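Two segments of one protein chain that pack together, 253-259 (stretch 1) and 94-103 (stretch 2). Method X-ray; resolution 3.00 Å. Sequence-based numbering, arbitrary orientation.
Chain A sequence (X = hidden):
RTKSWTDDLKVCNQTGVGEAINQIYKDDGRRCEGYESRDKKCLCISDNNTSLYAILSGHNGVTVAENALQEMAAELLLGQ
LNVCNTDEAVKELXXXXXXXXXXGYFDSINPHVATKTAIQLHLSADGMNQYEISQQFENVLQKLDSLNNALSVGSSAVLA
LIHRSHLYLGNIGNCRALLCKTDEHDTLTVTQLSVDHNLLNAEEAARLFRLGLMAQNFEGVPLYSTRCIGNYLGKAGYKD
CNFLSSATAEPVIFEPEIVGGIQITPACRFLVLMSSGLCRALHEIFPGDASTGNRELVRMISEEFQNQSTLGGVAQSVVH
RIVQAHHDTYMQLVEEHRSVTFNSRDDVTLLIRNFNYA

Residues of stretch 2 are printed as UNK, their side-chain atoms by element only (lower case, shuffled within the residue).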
ATOM      1  N   ILE A 253      -2.100  -1.832  14.867  1.00 48.41           N
ATOM      2  CA  ILE A 253      -2.815  -0.656  15.350  1.00 48.23           C
ATOM      3  C   ILE A 253      -3.322   0.154  14.157  1.00 48.80           C
ATOM      4  O   ILE A 253      -2.835  -0.016  13.038  1.00 48.94           O
ATOM      5  CB  ILE A 253      -1.918   0.179  16.283  1.00 47.77           C
ATOM      6  CG1 ILE A 253      -0.670   0.672  15.542  1.00 46.57           C
ATOM      7  CG2 ILE A 253      -1.546  -0.654  17.486  1.00 47.11           C
ATOM      8  CD1 ILE A 253       0.222   1.559  16.350  1.00 46.56           C
ATOM      9  N   PHE A 254      -4.318   1.003  14.378  1.00 49.48           N
ATOM     10  CA  PHE A 254      -4.791   1.882  13.312  1.00 50.20           C
ATOM     11  C   PHE A 254      -4.345   3.287  13.644  1.00 50.87           C
ATOM     12  O   PHE A 254      -4.990   3.980  14.434  1.00 51.37           O
ATOM     13  CB  PHE A 254      -6.318   1.818  13.139  1.00 49.86           C
ATOM     14  CG  PHE A 254      -6.844   2.659  11.995  1.00 49.16           C
ATOM     15  CD1 PHE A 254      -6.830   2.173  10.691  1.00 48.14           C
ATOM     16  CD2 PHE A 254      -7.361   3.929  12.225  1.00 48.55           C
ATOM     17  CE1 PHE A 254      -7.317   2.940   9.639  1.00 47.11           C
ATOM     18  CE2 PHE A 254      -7.850   4.703  11.170  1.00 47.98           C
ATOM     19  CZ  PHE A 254      -7.827   4.205   9.880  1.00 47.56           C
ATOM     20  N   GLU A 255      -3.222   3.693  13.062  1.00 51.32           N
ATOM     21  CA  GLU A 255      -2.702   5.031  13.280  1.00 51.49           C
ATOM     22  C   GLU A 255      -1.924   5.498  12.058  1.00 50.96           C
ATOM     23  O   GLU A 255      -0.705   5.368  12.015  1.00 50.94           O
ATOM     24  CB  GLU A 255      -1.849   5.057  14.533  1.00 51.60           C
ATOM     25  CG  GLU A 255      -1.633   6.454  15.052  1.00 55.15           C
ATOM     26  CD  GLU A 255      -2.076   6.602  16.492  1.00 59.14           C
ATOM     27  OE1 GLU A 255      -2.271   7.762  16.938  1.00 59.72           O
ATOM     28  OE2 GLU A 255      -2.246   5.552  17.169  1.00 61.19           O
ATOM     29  N   PRO A 256      -2.640   6.027  11.046  1.00 50.63           N
ATOM     30  CA  PRO A 256      -2.061   6.444   9.775  1.00 50.29           C
ATOM     31  C   PRO A 256      -1.180   7.653   9.948  1.00 50.13           C
ATOM     32  O   PRO A 256      -1.251   8.309  10.974  1.00 50.26           O
ATOM     33  CB  PRO A 256      -3.284   6.828   8.957  1.00 50.26           C
ATOM     34  CG  PRO A 256      -4.285   7.210   9.963  1.00 50.21           C
ATOM     35  CD  PRO A 256      -4.094   6.252  11.065  1.00 50.47           C
ATOM     36  N   GLU A 257      -0.359   7.943   8.948  1.00 50.09           N
ATOM     37  CA  GLU A 257       0.563   9.070   9.012  1.00 50.08           C
ATOM     38  C   GLU A 257       0.161  10.132   7.994  1.00 49.67           C
ATOM     39  O   GLU A 257      -0.098   9.810   6.823  1.00 49.48           O
ATOM     40  CB  GLU A 257       1.989   8.604   8.730  1.00 50.44           C
ATOM     41  CG  GLU A 257       3.067   9.467   9.368  1.00 51.67           C
ATOM     42  CD  GLU A 257       3.471   8.964  10.741  1.00 54.03           C
ATOM     43  OE1 GLU A 257       3.824   9.816  11.596  1.00 55.33           O
ATOM     44  OE2 GLU A 257       3.437   7.721  10.964  1.00 54.46           O
ATOM     45  N   ILE A 258       0.123  11.389   8.444  1.00 49.00           N
ATOM     46  CA  ILE A 258      -0.319  12.495   7.603  1.00 48.65           C
ATOM     47  C   ILE A 258       0.675  13.647   7.552  1.00 48.42           C
ATOM     48  O   ILE A 258       0.944  14.298   8.557  1.00 48.29           O
ATOM     49  CB  ILE A 258      -1.711  13.005   8.024  1.00 48.71           C
ATOM     50  CG1 ILE A 258      -2.782  11.999   7.614  1.00 48.29           C
ATOM     51  CG2 ILE A 258      -2.023  14.340   7.365  1.00 49.33           C
ATOM     52  CD1 ILE A 258      -4.030  12.119   8.389  1.00 46.76           C
ATOM     53  N   VAL A 259       1.199  13.898   6.358  1.00 48.35           N
ATOM     54  CA  VAL A 259       2.155  14.978   6.139  1.00 48.46           C
ATOM     55  C   VAL A 259       1.482  16.089   5.329  1.00 48.20           C
ATOM     56  O   VAL A 259       0.804  15.816   4.335  1.00 48.27           O
ATOM     57  CB  VAL A 259       3.438  14.476   5.443  1.00 48.57           C
ATOM     58  CG1 VAL A 259       4.603  15.445   5.711  1.00 49.05           C
ATOM     59  CG2 VAL A 259       3.801  13.057   5.923  1.00 48.77           C
ATOM     60  N   UNK A  94      -8.306  14.795   6.028  1.00 51.80           N
ATOM     61  CA  UNK A  94      -7.858  13.455   5.639  1.00 52.06           C
ATOM     62  C   UNK A  94      -7.754  12.479   6.809  1.00 52.01           C
ATOM     63  O   UNK A  94      -8.075  11.309   6.657  1.00 51.93           O
ATOM     64  c   UNK A  94      -6.575  13.441   4.752  1.00 52.01           C
ATOM     65  c   UNK A  94      -5.769  14.741   4.895  1.00 52.51           C
ATOM     66  c   UNK A  94      -4.870  15.036   3.681  1.00 52.15           C
ATOM     67  c   UNK A  94      -6.961  13.327   3.284  1.00 52.81           C
ATOM     68  N   UNK A  95      -7.346  12.977   7.975  1.00 52.43           N
ATOM     69  CA  UNK A  95      -7.275  12.185   9.213  1.00 52.69           C
ATOM     70  C   UNK A  95      -8.642  11.622   9.574  1.00 52.77           C
ATOM     71  O   UNK A  95      -8.766  10.442   9.914  1.00 52.86           O
ATOM     72  c   UNK A  95      -5.840  12.285  11.362  1.00 53.07           C
ATOM     73  n   UNK A  95      -8.693  12.564  14.444  1.00 55.57           N
ATOM     74  n   UNK A  95      -6.699  13.201  13.477  1.00 54.93           N
ATOM     75  n   UNK A  95      -7.730  14.567  15.016  1.00 54.81           N
ATOM     76  c   UNK A  95      -6.568  12.000  12.656  1.00 54.26           C
ATOM     77  c   UNK A  95      -7.706  13.440  14.313  1.00 55.27           C
ATOM     78  c   UNK A  95      -6.730  13.039  10.371  1.00 52.74           C
ATOM     79  N   UNK A  96      -9.658  12.476   9.487  1.00 52.77           N
ATOM     80  CA  UNK A  96     -11.036  12.074   9.705  1.00 52.93           C
ATOM     81  C   UNK A  96     -11.512  11.054   8.683  1.00 52.80           C
ATOM     82  O   UNK A  96     -12.305  10.166   9.001  1.00 53.02           O
ATOM     83  c   UNK A  96     -12.253  13.878  11.047  1.00 54.24           C
ATOM     84  n   UNK A  96     -13.654  11.954  11.594  1.00 56.87           N
ATOM     85  o   UNK A  96     -12.327  12.815  13.198  1.00 56.82           O
ATOM     86  c   UNK A  96     -12.753  12.833  12.042  1.00 56.05           C
ATOM     87  c   UNK A  96     -11.958  13.293   9.678  1.00 53.11           C
ATOM     88  N   UNK A  97     -11.028  11.183   7.455  1.00 52.60           N
ATOM     89  CA  UNK A  97     -11.469  10.328   6.370  1.00 52.43           C
ATOM     90  C   UNK A  97     -11.045   8.882   6.587  1.00 52.05           C
ATOM     91  O   UNK A  97     -11.783   7.963   6.238  1.00 51.96           O
ATOM     92  o   UNK A  97     -11.554  10.183   3.970  1.00 53.81           O
ATOM     93  c   UNK A  97     -10.927  10.845   5.049  1.00 52.53           C
ATOM     94  N   UNK A  98      -9.855   8.699   7.158  1.00 51.68           N
ATOM     95  CA  UNK A  98      -9.347   7.390   7.568  1.00 51.21           C
ATOM     96  C   UNK A  98     -10.149   6.851   8.726  1.00 51.38           C
ATOM     97  O   UNK A  98     -10.500   5.675   8.772  1.00 51.13           O
ATOM     98  c   UNK A  98      -4.990   7.447   4.924  1.00 50.74           C
ATOM     99  c   UNK A  98      -6.333   8.671   6.497  1.00 49.71           C
ATOM    100  c   UNK A  98      -5.546   6.260   5.381  1.00 50.89           C
ATOM    101  c   UNK A  98      -6.493   6.291   6.394  1.00 50.48           C
ATOM    102  c   UNK A  98      -7.909   7.516   8.044  1.00 50.84           C
ATOM    103  c   UNK A  98      -5.388   8.657   5.485  1.00 50.19           C
ATOM    104  c   UNK A  98      -6.902   7.494   6.952  1.00 50.22           C
ATOM    105  N   UNK A  99     -10.416   7.739   9.675  1.00 51.79           N
ATOM    106  CA  UNK A  99     -11.069   7.381  10.916  1.00 52.35           C
ATOM    107  C   UNK A  99     -12.401   6.734  10.635  1.00 51.69           C
ATOM    108  O   UNK A  99     -12.759   5.755  11.282  1.00 51.96           O
ATOM    109  c   UNK A  99     -12.456   9.662  14.608  1.00 54.13           C
ATOM    110  s   UNK A  99     -10.887  10.243  13.905  1.00 54.76           S
ATOM    111  c   UNK A  99     -11.289   8.620  11.764  1.00 52.28           C
ATOM    112  c   UNK A  99     -10.311   8.827  12.900  1.00 52.99           C
ATOM    113  N   UNK A 100     -13.118   7.280   9.658  1.00 51.26           N
ATOM    114  CA  UNK A 100     -14.478   6.850   9.372  1.00 50.90           C
ATOM    115  C   UNK A 100     -14.517   5.757   8.315  1.00 50.44           C
ATOM    116  O   UNK A 100     -15.573   5.196   8.033  1.00 50.41           O
ATOM    117  c   UNK A 100     -15.330   8.041   8.945  1.00 51.04           C
ATOM    118  o   UNK A 100     -14.804   8.613   7.766  1.00 51.63           O
ATOM    119  N   UNK A 101     -13.362   5.471   7.724  1.00 50.14           N
ATOM    120  CA  UNK A 101     -13.217   4.315   6.836  1.00 49.73           C
ATOM    121  C   UNK A 101     -13.049   3.079   7.700  1.00 49.39           C
ATOM    122  O   UNK A 101     -13.527   1.992   7.363  1.00 49.40           O
ATOM    123  c   UNK A 101     -12.476   5.251   4.627  1.00 49.68           C
ATOM    124  c   UNK A 101     -11.458   3.154   5.449  1.00 49.46           C
ATOM    125  c   UNK A 101     -12.030   4.486   5.855  1.00 49.65           C
ATOM    126  N   UNK A 102     -12.372   3.281   8.827  1.00 49.08           N
ATOM    127  CA  UNK A 102     -12.157   2.268   9.846  1.00 48.84           C
ATOM    128  C   UNK A 102     -13.433   2.057  10.676  1.00 48.77           C
ATOM    129  O   UNK A 102     -13.803   0.924  10.984  1.00 48.94           O
ATOM    130  c   UNK A 102     -10.985   2.698  10.732  1.00 48.71           C
ATOM    131  o   UNK A 102      -9.660   0.308  10.233  1.00 48.98           O
ATOM    132  o   UNK A 102      -9.104   0.041  12.338  1.00 49.73           O
ATOM    133  c   UNK A 102      -9.740   0.623  11.440  1.00 48.80           C
ATOM    134  c   UNK A 102     -10.640   1.756  11.860  1.00 48.44           C
ATOM    135  N   UNK A 103     -14.100   3.146  11.036  1.00 48.57           N
ATOM    136  CA  UNK A 103     -15.385   3.067  11.719  1.00 48.68           C
ATOM    137  C   UNK A 103     -16.348   2.216  10.895  1.00 48.68           C
ATOM    138  O   UNK A 103     -17.116   1.423  11.446  1.00 48.85           O
ATOM    139  c   UNK A 103     -15.957   4.477  11.935  1.00 48.70           C
ATOM    140  c   UNK A 103     -17.463   4.564  12.180  1.00 48.78           C
ATOM    141  c   UNK A 103     -17.792   4.531  13.657  1.00 49.59           C
ATOM    142  n   UNK A 103     -19.519   5.091  15.348  1.00 50.90           N
ATOM    143  c   UNK A 103     -19.107   5.234  13.929  1.00 50.21           C
TER

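Stretch 2 lies within one helix, and stretch 1 runs beside it as an extended segment, so the reading starts at position 94 and asks which helix positions the segment meets. Position 94 carries four carbons, forked at the first, with one arm two carbons long. Its CA-to-CB bond points toward stretch 1, but the nearest contact is made by its backbone, with C 4.1 Å from Ile258 CD1. The fork and the longer arm make it Ile94.

At position 95 three carbons lead to a nitrogen and then a carbon bearing two more nitrogens, a guanidinium. Its CA lies 3.3 Å from Ile258 CD1 and its CB 3.5 Å from that same methyl. This is Arg95. The CA-to-CB bond points sideways and the charged end leads away, which leaves the aliphatic base of the side chain to meet the isoleucine.

Position 96 has three carbons, the third carrying one oxygen and one nitrogen, and touches nothing on stretch 1: Gln96, its CA-to-CB bond pointing away. Position 97, one carbon then one oxygen, makes no contact either and is Ser97; it lies out of reach, its hydroxyl hydrogen-bonded elsewhere in the structure.

Position 98 shows one carbon followed by a ring of six carbons, with no heteroatom. Pro256 sits over one face of this ring, its CB 4.1 Å from the centroid and only 7° off the normal. The ring of Phe254 also reaches this position, CZ lying 3.8 Å from its CB and 3.2 Å from its O. The ring identifies Phe98, whose CG is 4.0 Å from Pro256 CG.

Position 99 has two carbons, a sulfur and a last carbon, unbranched. Its CA-to-CB bond points away, yet its CA is 4.2 Å from Phe254 CE2, so the backbone supplies the contact; this is Met99. Position 100, one carbon and one oxygen without a contact, is Ser100, its CA-to-CB bond pointing away. Position 101 has one carbon carrying two others, set sideways and without a close contact, hence Val101.

Position 102 has three carbons, the third bearing two oxygens. It lies over one face of the Phe254 ring, with CB 3.7 Å from the centroid, 16° off the normal. This is Glu102, and its CD is 3.4 Å from Phe254 CD1. Both carboxylate oxygens are hydrogen-bonded elsewhere in the structure, so the acid is satisfied while its carbons cover the aromatic face. Position 103, four carbons in a row ending in nitrogen, touches nothing on stretch 1: Lys103, out of reach.

The contact pairs Phe254 with Glu102, Pro256 with Phe98 and Ile258 with Arg95. In stretch 1 these alternate residues point their CA-to-CB bonds toward the helix, while those of Ile253, Glu257 and Val259 point away. On the helix, Ile94, Phe98 and Glu102, four residues apart, point theirs toward the segment, and helical hydrogen bonds from Phe98 N to Ile94 O and from Glu102 N to Phe98 O hold that spacing. No hydrogen bond joins the stretches; 420 Å² is buried by ring faces, methyls and the helix backbone at Ile94, Arg95, Phe98 and Met99. The rule is apolar side chains of stretch 1 against a helix stripe that includes an acid whose oxygens are bonded elsewhere.

Stretch 2, residues 94-103: IRQSFMSVEK
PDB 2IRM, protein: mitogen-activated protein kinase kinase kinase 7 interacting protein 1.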